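Local coordinates for protein glucokinase (Enterococcus faecalis, PDB 2QM1) that probably phosphorylates glucose with ATP as a ROK-family glucokinase, and carries bound zinc and magnesium ions, at residues B[8-12]-B[311-316]; B[71-77]-B[111-117]; B[197-201]-B[217-223]; B[207-213]-B[236-241]. All blocks are in the same frame, centred on the assembly; numbering follows the deposited sequence.

Interaction 1. Residues B[8-12]-B[311-316]; sequences IIGID and GVIGAA
In this ROK-family kinase of the actin-like ATPase clan, the C-terminal helix 310-318 lies across one face of the N-terminal mixed sheet, crossing its central strand 7-13. Segment 8-12 is extended and 311-316 is regular helix, with Ala316 N to Val312 O at 2.9 Å. The two axes approach to 6.0 Å with their N-to-C directions at 130°. Gly10 and Ala316, the two with most surface covered, meet with CA atoms 4.0 Å apart; a CB on Gly10 would clash with Val312 O, toward which its CA instead makes a CA-H...O contact of 3.6 Å. Ala315 points at the strand, its CB 3.5 Å from Ile11 O. Val312 (chi1 90°) sets CG2 3.4 Å from Gly10 O, and Ile8 (chi1 p, chi2 t) places CG1 3.9 Å from Ala316 CB. Ile9 and Ile11 point away from the helix, and Ile11 packs on Ile50 and Ile54 of helix 46-60, so the strand is covered on both faces. Where the C-terminal end of the strand segment meets the first turn of 311-316, Asp12 (chi1 t) reaches Val312 through water 1, which donates to Asp12 OD2 at 2.6 Å and accepts from Val312 N at 3.1 Å.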
loop_
_atom_site.group_PDB
_atom_site.type_symbol
_atom_site.label_atom_id
_atom_site.label_comp_id
_atom_site.label_asym_id
_atom_site.label_seq_id
_atom_site.Cartn_x
_atom_site.Cartn_y
_atom_site.Cartn_z
ATOM N N ILE B 8 12.150 26.008 -11.925
ATOM C CA ILE B 8 10.844 25.476 -11.525
ATOM C C ILE B 8 10.535 26.159 -10.180
ATOM O O ILE B 8 11.456 26.572 -9.454
ATOM C CB ILE B 8 10.842 23.911 -11.435
ATOM C CG1 ILE B 8 11.925 23.458 -10.459
ATOM C CG2 ILE B 8 11.123 23.284 -12.808
ATOM C CD1 ILE B 8 12.225 22.028 -10.544
ATOM N N ILE B 9 9.247 26.360 -9.928
ATOM C CA ILE B 9 8.772 26.949 -8.684
ATOM C C ILE B 9 8.068 25.858 -7.863
ATOM O O ILE B 9 7.222 25.118 -8.381
ATOM C CB ILE B 9 7.805 28.146 -8.958
ATOM C CG1 ILE B 9 8.548 29.306 -9.628
ATOM C CG2 ILE B 9 7.116 28.614 -7.602
ATOM C CD1 ILE B 9 7.655 30.366 -10.325
ATOM N N GLY B 10 8.409 25.766 -6.584
ATOM C CA GLY B 10 7.628 24.905 -5.664
ATOM C C GLY B 10 6.888 25.725 -4.616
ATOM O O GLY B 10 7.399 26.718 -4.139
ATOM N N ILE B 11 5.670 25.312 -4.287
ATOM C CA ILE B 11 4.856 25.982 -3.275
ATOM C C ILE B 11 4.516 24.944 -2.227
ATOM O O ILE B 11 4.038 23.845 -2.552
ATOM C CB ILE B 11 3.559 26.579 -3.850
ATOM C CG1 ILE B 11 3.906 27.603 -4.950
ATOM C CG2 ILE B 11 2.677 27.183 -2.689
ATOM C CD1 ILE B 11 2.832 27.775 -6.132
ATOM N N ASP B 12 4.767 25.319 -0.979
ATOM C CA ASP B 12 4.416 24.512 0.163
ATOM C C ASP B 12 3.342 25.257 0.999
ATOM O O ASP B 12 3.641 26.081 1.868
ATOM C CB ASP B 12 5.706 24.151 0.918
ATOM C CG ASP B 12 5.456 23.350 2.161
ATOM O OD1 ASP B 12 4.278 23.080 2.448
ATOM O OD2 ASP B 12 6.450 23.012 2.869
ATOM N N GLY B 311 9.097 19.773 1.207
ATOM C CA GLY B 311 7.828 20.175 0.575
ATOM C C GLY B 311 7.972 20.938 -0.729
ATOM O O GLY B 311 7.364 20.581 -1.748
ATOM N N VAL B 312 8.777 21.990 -0.667
ATOM C CA VAL B 312 9.056 22.900 -1.764
ATOM C C VAL B 312 9.863 22.206 -2.903
ATOM O O VAL B 312 9.578 22.380 -4.103
ATOM C CB VAL B 312 9.650 24.206 -1.080
ATOM C CG1 VAL B 312 11.208 24.248 -0.899
ATOM C CG2 VAL B 312 8.967 25.414 -1.440
ATOM N N ILE B 313 10.780 21.337 -2.491
ATOM C CA ILE B 313 11.563 20.462 -3.357
ATOM C C ILE B 313 10.685 19.424 -4.094
ATOM O O ILE B 313 10.733 19.320 -5.323
ATOM C CB ILE B 313 12.753 19.804 -2.553
ATOM C CG1 ILE B 313 13.817 20.866 -2.185
ATOM C CG2 ILE B 313 13.400 18.681 -3.361
ATOM C CD1 ILE B 313 14.948 20.374 -1.225
ATOM N N GLY B 314 9.870 18.689 -3.349
ATOM C CA GLY B 314 8.943 17.744 -3.960
ATOM C C GLY B 314 7.927 18.415 -4.851
ATOM O O GLY B 314 7.617 17.891 -5.923
ATOM N N ALA B 315 7.374 19.556 -4.378
ATOM C CA ALA B 315 6.382 20.311 -5.152
ATOM C C ALA B 315 6.965 20.740 -6.472
ATOM O O ALA B 315 6.375 20.527 -7.525
ATOM C CB ALA B 315 5.905 21.501 -4.403
ATOM N N ALA B 316 8.138 21.361 -6.392
ATOM C CA ALA B 316 8.908 21.678 -7.552
ATOM C C ALA B 316 9.024 20.510 -8.538
ATOM O O ALA B 316 8.872 20.735 -9.738
ATOM C CB ALA B 316 10.284 22.183 -7.160
HETATM O O HOH W 1 8.920 23.194 2.235
#

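Interaction 2. Residues B[71-77]-B[111-117]; sequences IGMGTPG and PFALDND. With MG (magnesium ion), chain K.
In the N-terminal mixed sheet of the actin-like ATPase fold, the outermost strand 112-116 runs parallel to its inner neighbour 68-75 (here 71-75), axes 4.6 Å apart at closest and inclined by 24°. Bridges pair Ile71 with Phe112, Gly72 with Ala113, Met73 with Leu114, Gly74 with Asp115 and Thr75 with Asn116. Bonds alternate: Ile71 N to Pro111 O 2.8 Å, Ala113 N to Ile71 O 2.9 Å, Met73 N to Ala113 O 2.9 Å, Asp115 N to Met73 O 2.8 Å and Thr75 N to Asp115 O 3.0 Å; a weak one, Asp117 N to Thr75 O, measures 2.9 Å. On one face, Ile71, Met73, Phe112 and Leu114 form a bulky apolar layer, of which Ile71, Phe112 and Leu114 pack on helix 100-108. The Phe112 ring (chi1 t, chi2 -93°) fits between Ile71 and Met73: Ile71 CG2 touches its edge at CD2 (3.7 Å), Met73 CB lies 3.7 Å from its CZ, and Met73, a selenomethionine, makes a Met-aromatic contact at the edge, SE 5.1 Å from the ring centroid. The other face is shallow, with Gly72 and Gly74 beside Ala113 and Asp115; a CB on Gly74 would come tight against Asp117 CA. At the strand's end, Asn116 is also the N-cap of helix 117-128 and joins Asn119 and Gly148 around magnesium, with water 2 a further ligand, 2.4 Å from MG.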
loop_
_atom_site.group_PDB
_atom_site.type_symbol
_atom_site.label_atom_id
_atom_site.label_comp_id
_atom_site.label_asym_id
_atom_site.label_seq_id
_atom_site.Cartn_x
_atom_site.Cartn_y
_atom_site.Cartn_z
ATOM N N ILE B 71 5.218 25.234 -12.327
ATOM C CA ILE B 71 4.981 25.430 -10.857
ATOM C C ILE B 71 4.382 24.150 -10.308
ATOM O O ILE B 71 3.380 23.640 -10.847
ATOM C CB ILE B 71 3.949 26.582 -10.606
ATOM C CG1 ILE B 71 4.491 27.918 -11.074
ATOM C CG2 ILE B 71 3.604 26.763 -9.132
ATOM C CD1 ILE B 71 3.379 28.911 -11.467
ATOM N N GLY B 72 4.955 23.642 -9.233
ATOM C CA GLY B 72 4.333 22.569 -8.474
ATOM C C GLY B 72 3.890 23.045 -7.089
ATOM O O GLY B 72 4.558 23.849 -6.456
HETATM N N MSE B 73 2.755 22.545 -6.622
HETATM C CA MSE B 73 2.245 22.941 -5.284
HETATM C C MSE B 73 1.796 21.751 -4.422
HETATM O O MSE B 73 1.142 20.873 -4.913
HETATM C CB MSE B 73 1.089 23.959 -5.443
HETATM C CG MSE B 73 0.482 24.444 -4.105
HETATM SE SE MSE B 73 -0.845 25.793 -4.538
HETATM C CE MSE B 73 -2.178 25.306 -3.204
ATOM N N GLY B 74 2.168 21.737 -3.147
ATOM C CA GLY B 74 1.593 20.857 -2.183
ATOM C C GLY B 74 0.553 21.592 -1.334
ATOM O O GLY B 74 0.749 22.742 -0.981
ATOM N N THR B 75 -0.559 20.919 -1.039
ATOM C CA THR B 75 -1.675 21.517 -0.320
ATOM C C THR B 75 -2.231 20.510 0.681
ATOM O O THR B 75 -2.250 19.300 0.408
ATOM C CB THR B 75 -2.829 21.914 -1.274
ATOM O OG1 THR B 75 -3.952 22.418 -0.510
ATOM C CG2 THR B 75 -3.276 20.716 -2.071
ATOM N N PRO B 76 -2.728 21.008 1.813
ATOM C CA PRO B 76 -3.516 20.174 2.709
ATOM C C PRO B 76 -4.754 19.687 1.952
ATOM O O PRO B 76 -5.184 20.341 0.991
ATOM C CB PRO B 76 -3.935 21.143 3.815
ATOM C CG PRO B 76 -2.942 22.233 3.750
ATOM C CD PRO B 76 -2.644 22.390 2.306
ATOM N N GLY B 77 -5.286 18.532 2.372
ATOM C CA GLY B 77 -6.498 17.915 1.818
ATOM C C GLY B 77 -6.244 16.912 0.715
ATOM O O GLY B 77 -5.110 16.535 0.456
ATOM N N PRO B 111 2.639 26.599 -16.641
ATOM C CA PRO B 111 1.977 25.318 -16.323
ATOM C C PRO B 111 2.071 24.967 -14.828
ATOM O O PRO B 111 3.091 25.239 -14.185
ATOM C CB PRO B 111 2.702 24.288 -17.217
ATOM C CG PRO B 111 3.965 24.914 -17.552
ATOM C CD PRO B 111 3.751 26.410 -17.588
ATOM N N PHE B 112 1.003 24.372 -14.301
ATOM C CA PHE B 112 0.804 24.188 -12.860
ATOM C C PHE B 112 0.391 22.750 -12.558
ATOM O O PHE B 112 -0.416 22.181 -13.290
ATOM C CB PHE B 112 -0.276 25.195 -12.366
ATOM C CG PHE B 112 -0.607 25.065 -10.918
ATOM C CD1 PHE B 112 -1.659 24.270 -10.509
ATOM C CD2 PHE B 112 0.191 25.672 -9.960
ATOM C CE1 PHE B 112 -1.955 24.139 -9.175
ATOM C CE2 PHE B 112 -0.112 25.555 -8.610
ATOM C CZ PHE B 112 -1.190 24.785 -8.229
ATOM N N ALA B 113 0.930 22.176 -11.470
ATOM C CA ALA B 113 0.525 20.883 -11.006
ATOM C C ALA B 113 0.417 20.949 -9.489
ATOM O O ALA B 113 1.094 21.737 -8.843
ATOM C CB ALA B 113 1.529 19.793 -11.427
ATOM N N LEU B 114 -0.476 20.169 -8.907
ATOM C CA LEU B 114 -0.526 20.196 -7.458
ATOM C C LEU B 114 -0.763 18.823 -6.916
ATOM O O LEU B 114 -1.243 17.924 -7.609
ATOM C CB LEU B 114 -1.590 21.190 -6.931
ATOM C CG LEU B 114 -3.056 20.738 -6.852
ATOM C CD1 LEU B 114 -3.927 21.889 -6.446
ATOM C CD2 LEU B 114 -3.553 20.109 -8.148
ATOM N N ASP B 115 -0.437 18.676 -5.646
ATOM C CA ASP B 115 -0.595 17.386 -4.988
ATOM C C ASP B 115 -0.787 17.589 -3.499
ATOM O O ASP B 115 -0.719 18.693 -3.014
ATOM C CB ASP B 115 0.528 16.366 -5.348
ATOM C CG ASP B 115 0.024 14.895 -5.352
ATOM O OD1 ASP B 115 -0.754 14.460 -4.424
ATOM O OD2 ASP B 115 0.381 14.189 -6.323
ATOM N N ASN B 116 -1.119 16.528 -2.810
ATOM C CA ASN B 116 -1.261 16.588 -1.356
ATOM C C ASN B 116 0.089 16.946 -0.706
ATOM O O ASN B 116 1.138 16.601 -1.232
ATOM C CB ASN B 116 -1.766 15.253 -0.863
ATOM C CG ASN B 116 -1.580 15.093 0.594
ATOM O OD1 ASN B 116 -2.383 15.592 1.380
ATOM N ND2 ASN B 116 -0.492 14.490 0.978
ATOM N N ASP B 117 0.052 17.593 0.456
ATOM C CA ASP B 117 1.260 18.150 1.051
ATOM C C ASP B 117 2.295 17.113 1.506
ATOM O O ASP B 117 3.470 17.278 1.217
ATOM C CB ASP B 117 0.935 19.164 2.159
ATOM C CG ASP B 117 0.101 18.572 3.311
ATOM O OD1 ASP B 117 -0.413 17.440 3.195
ATOM O OD2 ASP B 117 -0.080 19.289 4.335
HETATM MG MG MG K . -0.275 12.149 1.412
HETATM O O HOH W 2 -2.556 11.481 1.206
#

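Interaction 3. Residues B[197-201]-B[217-223]; sequences VRVAR and IDDGQDV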
loop_
_atom_site.group_PDB
_atom_site.type_symbol
_atom_site.label_atom_id
_atom_site.label_comp_id
_atom_site.label_asym_id
_atom_site.label_seq_id
_atom_site.Cartn_x
_atom_site.Cartn_y
_atom_site.Cartn_z
ATOM N N VAL B 197 2.096 13.331 23.928
ATOM C CA VAL B 197 1.622 13.889 25.180
ATOM C C VAL B 197 0.420 13.093 25.651
ATOM O O VAL B 197 0.346 12.684 26.808
ATOM C CB VAL B 197 1.251 15.406 24.968
ATOM C CG1 VAL B 197 0.305 15.993 26.130
ATOM C CG2 VAL B 197 2.508 16.237 24.778
ATOM N N ARG B 198 -0.537 12.847 24.769
ATOM C CA ARG B 198 -1.691 12.077 25.196
ATOM C C ARG B 198 -1.261 10.687 25.673
ATOM O O ARG B 198 -1.744 10.211 26.677
ATOM C CB ARG B 198 -2.726 11.996 24.081
ATOM C CG ARG B 198 -4.093 11.518 24.498
ATOM C CD ARG B 198 -5.116 12.010 23.454
ATOM N NE ARG B 198 -4.508 11.950 22.139
ATOM C CZ ARG B 198 -4.490 12.920 21.222
ATOM N NH1 ARG B 198 -5.107 14.091 21.395
ATOM N NH2 ARG B 198 -3.856 12.683 20.087
ATOM N N VAL B 199 -0.320 10.050 24.992
ATOM C CA VAL B 199 0.122 8.720 25.419
ATOM C C VAL B 199 0.792 8.866 26.789
ATOM O O VAL B 199 0.714 7.981 27.635
ATOM C CB VAL B 199 1.139 8.106 24.415
ATOM C CG1 VAL B 199 1.981 7.021 25.070
ATOM C CG2 VAL B 199 0.417 7.566 23.139
ATOM N N ALA B 200 1.512 9.972 26.979
ATOM C CA ALA B 200 2.221 10.156 28.237
ATOM C C ALA B 200 1.216 10.472 29.381
ATOM O O ALA B 200 1.348 9.931 30.483
ATOM C CB ALA B 200 3.321 11.238 28.084
ATOM N N ARG B 201 0.219 11.313 29.076
ATOM C CA ARG B 201 -0.898 11.671 29.991
ATOM C C ARG B 201 -1.629 10.467 30.539
ATOM O O ARG B 201 -2.239 10.535 31.605
ATOM C CB ARG B 201 -1.937 12.567 29.285
ATOM C CG ARG B 201 -1.861 13.988 29.687
ATOM C CD ARG B 201 -2.463 14.901 28.642
ATOM N NE ARG B 201 -2.014 16.254 28.852
ATOM C CZ ARG B 201 -2.466 17.311 28.195
ATOM N NH1 ARG B 201 -3.415 17.187 27.272
ATOM N NH2 ARG B 201 -1.977 18.498 28.482
ATOM N N ILE B 217 4.275 16.638 32.513
ATOM C CA ILE B 217 3.073 16.053 31.912
ATOM C C ILE B 217 1.892 16.213 32.882
ATOM O O ILE B 217 0.834 16.761 32.526
ATOM C CB ILE B 217 3.307 14.555 31.538
ATOM C CG1 ILE B 217 4.268 14.444 30.331
ATOM C CG2 ILE B 217 1.993 13.810 31.312
ATOM C CD1 ILE B 217 3.779 14.994 28.942
ATOM N N ASP B 218 2.117 15.793 34.119
ATOM C CA ASP B 218 1.090 15.796 35.118
ATOM C C ASP B 218 0.597 17.205 35.463
ATOM O O ASP B 218 -0.589 17.386 35.804
ATOM C CB ASP B 218 1.567 15.052 36.351
ATOM C CG ASP B 218 1.529 13.535 36.166
ATOM O OD1 ASP B 218 0.752 13.024 35.332
ATOM O OD2 ASP B 218 2.267 12.854 36.888
ATOM N N ASP B 219 1.505 18.180 35.333
ATOM C CA ASP B 219 1.222 19.618 35.499
ATOM C C ASP B 219 0.419 20.241 34.357
ATOM O O ASP B 219 0.035 21.413 34.434
ATOM C CB ASP B 219 2.529 20.399 35.546
ATOM C CG ASP B 219 3.259 20.272 36.866
ATOM O OD1 ASP B 219 2.635 19.967 37.910
ATOM O OD2 ASP B 219 4.492 20.518 36.839
ATOM N N GLY B 220 0.234 19.517 33.269
ATOM C CA GLY B 220 -0.500 20.060 32.147
ATOM C C GLY B 220 0.330 20.666 31.022
ATOM O O GLY B 220 -0.209 21.343 30.130
ATOM N N GLN B 221 1.634 20.422 31.039
ATOM C CA GLN B 221 2.497 20.965 30.000
ATOM C C GLN B 221 2.357 20.208 28.676
ATOM O O GLN B 221 2.267 18.971 28.653
ATOM C CB GLN B 221 3.955 20.989 30.454
ATOM C CG GLN B 221 4.266 21.902 31.646
ATOM C CD GLN B 221 5.759 22.025 31.883
ATOM O OE1 GLN B 221 6.215 22.162 33.014
ATOM N NE2 GLN B 221 6.529 21.953 30.811
ATOM N N ASP B 222 2.329 20.963 27.580
ATOM C CA ASP B 222 2.346 20.389 26.241
ATOM C C ASP B 222 3.773 20.284 25.728
ATOM O O ASP B 222 4.187 20.964 24.768
ATOM C CB ASP B 222 1.476 21.217 25.319
ATOM C CG ASP B 222 0.049 21.243 25.785
ATOM O OD1 ASP B 222 -0.405 22.310 26.226
ATOM O OD2 ASP B 222 -0.590 20.171 25.752
ATOM N N VAL B 223 4.511 19.405 26.400
ATOM C CA VAL B 223 5.916 19.156 26.121
ATOM C C VAL B 223 6.080 18.629 24.727
ATOM O O VAL B 223 5.314 17.772 24.296
ATOM C CB VAL B 223 6.509 18.162 27.136
ATOM C CG1 VAL B 223 8.014 18.080 26.944
ATOM C CG2 VAL B 223 6.189 18.629 28.543
#
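This is a small, partly buried side-chain packing contact, set far from the metal sites, between helix 193-203 and the end of helix 212-218 with the loop that follows it. Ile217 is the main knob. Ile217 CD1 lies 3.9 Å from Ala200 CB, and its CG2 sits 3.8 Å from Arg201 N, so the side chain (both chi angles m) rests on one turn of the opposing helix. Val197 turns its CB toward the loop and brings CG2 to 3.2 Å from Val223 O. Between these contacts the chain reverses at a Schellman motif: Gly220, at phi 97°, takes a conformation in which a CB would jam against the preceding carbonyl, and its N bonds Ile217 O at 2.9 Å. On the solvent side, the long Arg201 side chain reaches over the turn. Arg201 NH2 stands 3.5 Å from Asp222 OD2, a salt bridge of charge alone because the oxygen lies well out of the guanidinium plane, while Gly220 O sits at the guanidinium edge, 3.7 Å from NH2. Ala200 also touches Val242 of the long helix 237-261.

Interaction 4. Residues B[207-213]-B[236-241]; sequences FAGDSEL and DHFALM
Segment 207-213 runs extended at Phe207, turns at Ala208, is extended again from Gly209 to Ser211, and enters helix 212-218 at Glu212. Segment 236-241 opens with Asp236 (phi/psi -69/111°) and then is helical from His237, with Leu240 N to Asp236 O at 2.9 Å. CA atoms come nearest at 6.4 Å, both for Ser211 with Asp236 and for Leu213 with Ala239. Two helix starts thus meet, each with an N-cap residue: Ser211, whose OG accepts from Lys214 N, and Asp236. Asp236 (chi1 t) serves both helices, since OD2 takes Phe238 N at 2.9 Å and, weakly, Ala239 N at 3.3 Å, while OD1 accepts from Leu213 N of the other helix at 3.2 Å. Around this polar point the apolar side chains close up. Phe207 (chi1 t, chi2 -96°) lays its ring face over Phe238 CB, a CH-pi contact with CB 4.0 Å from the ring centroid. The two phenyl rings are oblique, centroids 5.4 Å apart and planes at 47°. Leu213 (chi1 t, chi2 p) brings CG to 3.9 Å from Phe238 CD2 and CD2 to 3.5 Å from Ala239 CB. CE of selenomethionine Met241 meets the Phe207 ring edge, 3.8 Å from CD2.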
loop_
_atom_site.group_PDB
_atom_site.type_symbol
_atom_site.label_atom_id
_atom_site.label_comp_id
_atom_site.label_asym_id
_atom_site.label_seq_id
_atom_site.Cartn_x
_atom_site.Cartn_y
_atom_site.Cartn_z
ATOM N N PHE B 207 3.068 4.642 36.286
ATOM C CA PHE B 207 4.425 4.913 36.707
ATOM C C PHE B 207 4.387 5.506 38.101
ATOM O O PHE B 207 4.033 6.675 38.277
ATOM C CB PHE B 207 5.130 5.838 35.708
ATOM C CG PHE B 207 6.589 6.024 35.986
ATOM C CD1 PHE B 207 7.037 7.115 36.708
ATOM C CD2 PHE B 207 7.518 5.100 35.541
ATOM C CE1 PHE B 207 8.399 7.280 36.980
ATOM C CE2 PHE B 207 8.878 5.262 35.818
ATOM C CZ PHE B 207 9.313 6.347 36.532
ATOM N N ALA B 208 4.749 4.669 39.077
ATOM C CA ALA B 208 4.726 5.005 40.503
ATOM C C ALA B 208 5.924 5.843 40.970
ATOM O O ALA B 208 5.902 6.382 42.092
ATOM C CB ALA B 208 4.592 3.713 41.367
ATOM N N GLY B 209 6.965 5.942 40.137
ATOM C CA GLY B 209 8.175 6.721 40.480
ATOM C C GLY B 209 7.990 8.202 40.186
ATOM O O GLY B 209 6.851 8.662 40.020
ATOM N N ASP B 210 9.080 8.962 40.160
ATOM C CA ASP B 210 9.009 10.315 39.603
ATOM C C ASP B 210 10.219 10.700 38.777
ATOM O O ASP B 210 11.334 10.198 38.961
ATOM C CB ASP B 210 8.673 11.408 40.630
ATOM C CG ASP B 210 8.135 12.683 39.962
ATOM O OD1 ASP B 210 7.051 12.633 39.345
ATOM O OD2 ASP B 210 8.802 13.736 40.049
ATOM N N SER B 211 9.952 11.634 37.878
ATOM C CA SER B 211 10.874 12.041 36.863
ATOM C C SER B 211 10.527 13.470 36.453
ATOM O O SER B 211 9.412 13.922 36.656
ATOM C CB SER B 211 10.738 11.079 35.685
ATOM O OG SER B 211 9.535 11.269 34.937
ATOM N N GLU B 212 11.475 14.177 35.857
ATOM C CA GLU B 212 11.162 15.498 35.369
ATOM C C GLU B 212 10.052 15.508 34.326
ATOM O O GLU B 212 9.250 16.457 34.295
ATOM C CB GLU B 212 12.397 16.233 34.848
ATOM C CG GLU B 212 12.295 17.746 35.089
ATOM C CD GLU B 212 13.640 18.440 35.134
ATOM O OE1 GLU B 212 14.279 18.541 34.060
ATOM O OE2 GLU B 212 14.050 18.895 36.231
ATOM N N LEU B 213 10.008 14.471 33.484
ATOM C CA LEU B 213 8.999 14.390 32.446
ATOM C C LEU B 213 7.593 14.154 33.025
ATOM O O LEU B 213 6.621 14.784 32.584
ATOM C CB LEU B 213 9.314 13.313 31.385
ATOM C CG LEU B 213 8.181 13.147 30.336
ATOM C CD1 LEU B 213 7.842 14.465 29.664
ATOM C CD2 LEU B 213 8.411 12.071 29.287
ATOM N N ASP B 236 15.634 9.104 31.492
ATOM C CA ASP B 236 14.383 9.277 32.247
ATOM C C ASP B 236 13.473 8.069 32.051
ATOM O O ASP B 236 12.942 7.839 30.938
ATOM C CB ASP B 236 13.676 10.566 31.777
ATOM C CG ASP B 236 12.427 10.920 32.594
ATOM O OD1 ASP B 236 12.114 12.136 32.710
ATOM O OD2 ASP B 236 11.746 10.005 33.097
ATOM N N HIS B 237 13.299 7.300 33.133
ATOM C CA HIS B 237 12.593 6.027 33.070
ATOM C C HIS B 237 11.132 6.211 32.579
ATOM O O HIS B 237 10.577 5.329 31.933
ATOM C CB HIS B 237 12.631 5.316 34.426
ATOM C CG HIS B 237 13.964 4.726 34.794
ATOM N ND1 HIS B 237 15.155 5.121 34.224
ATOM C CD2 HIS B 237 14.292 3.800 35.729
ATOM C CE1 HIS B 237 16.153 4.440 34.762
ATOM N NE2 HIS B 237 15.656 3.630 35.679
ATOM N N PHE B 238 10.539 7.377 32.842
ATOM C CA PHE B 238 9.200 7.635 32.354
ATOM C C PHE B 238 9.201 7.957 30.870
ATOM O O PHE B 238 8.435 7.369 30.124
ATOM C CB PHE B 238 8.450 8.722 33.161
ATOM C CG PHE B 238 7.009 8.913 32.712
ATOM C CD1 PHE B 238 6.101 7.844 32.763
ATOM C CD2 PHE B 238 6.565 10.146 32.238
ATOM C CE1 PHE B 238 4.785 7.979 32.337
ATOM C CE2 PHE B 238 5.248 10.317 31.820
ATOM C CZ PHE B 238 4.343 9.222 31.864
ATOM N N ALA B 239 10.043 8.893 30.448
ATOM C CA ALA B 239 10.234 9.159 29.026
ATOM C C ALA B 239 10.492 7.895 28.210
ATOM O O ALA B 239 10.109 7.807 27.045
ATOM C CB ALA B 239 11.331 10.154 28.818
ATOM N N LEU B 240 11.136 6.915 28.827
ATOM C CA LEU B 240 11.520 5.684 28.131
ATOM C C LEU B 240 10.311 4.765 27.952
ATOM O O LEU B 240 10.243 4.005 26.980
ATOM C CB LEU B 240 12.639 4.948 28.902
ATOM C CG LEU B 240 14.042 5.560 28.806
ATOM C CD1 LEU B 240 14.985 5.052 29.910
ATOM C CD2 LEU B 240 14.594 5.307 27.383
HETATM N N MSE B 241 9.396 4.817 28.918
HETATM C CA MSE B 241 8.129 4.097 28.851
HETATM C C MSE B 241 7.243 4.687 27.743
HETATM O O MSE B 241 6.639 3.918 26.984
HETATM C CB MSE B 241 7.427 4.146 30.211
HETATM C CG MSE B 241 6.242 3.192 30.389
HETATM SE SE MSE B 241 5.262 3.466 32.082
HETATM C CE MSE B 241 6.430 2.330 33.137
#

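Overall arrangement
From the N terminus, strand 7-13 enters the first sheet and waits almost the whole chain for helix 310-318 to close interaction 1, so the other three contacts nest inside that loop. Interaction 2 closes first, joining strands 68-75 and 112-116; it touches interaction 1 directly, Ile11 N lying 2.8 Å from Gly72 O in a probable hydrogen bond. Interactions 3 and 4 both open after interaction 2 has closed, on the opposite side of the chain's centre, their centres 35 to 43 Å from those of the first two. They cross each other: 197-201, 207-213, 217-223 and 236-241 alternate, interlocking helices 193-203, 212-218 and 237-261, with Ala200 O 3.4 Å from Phe238 CZ.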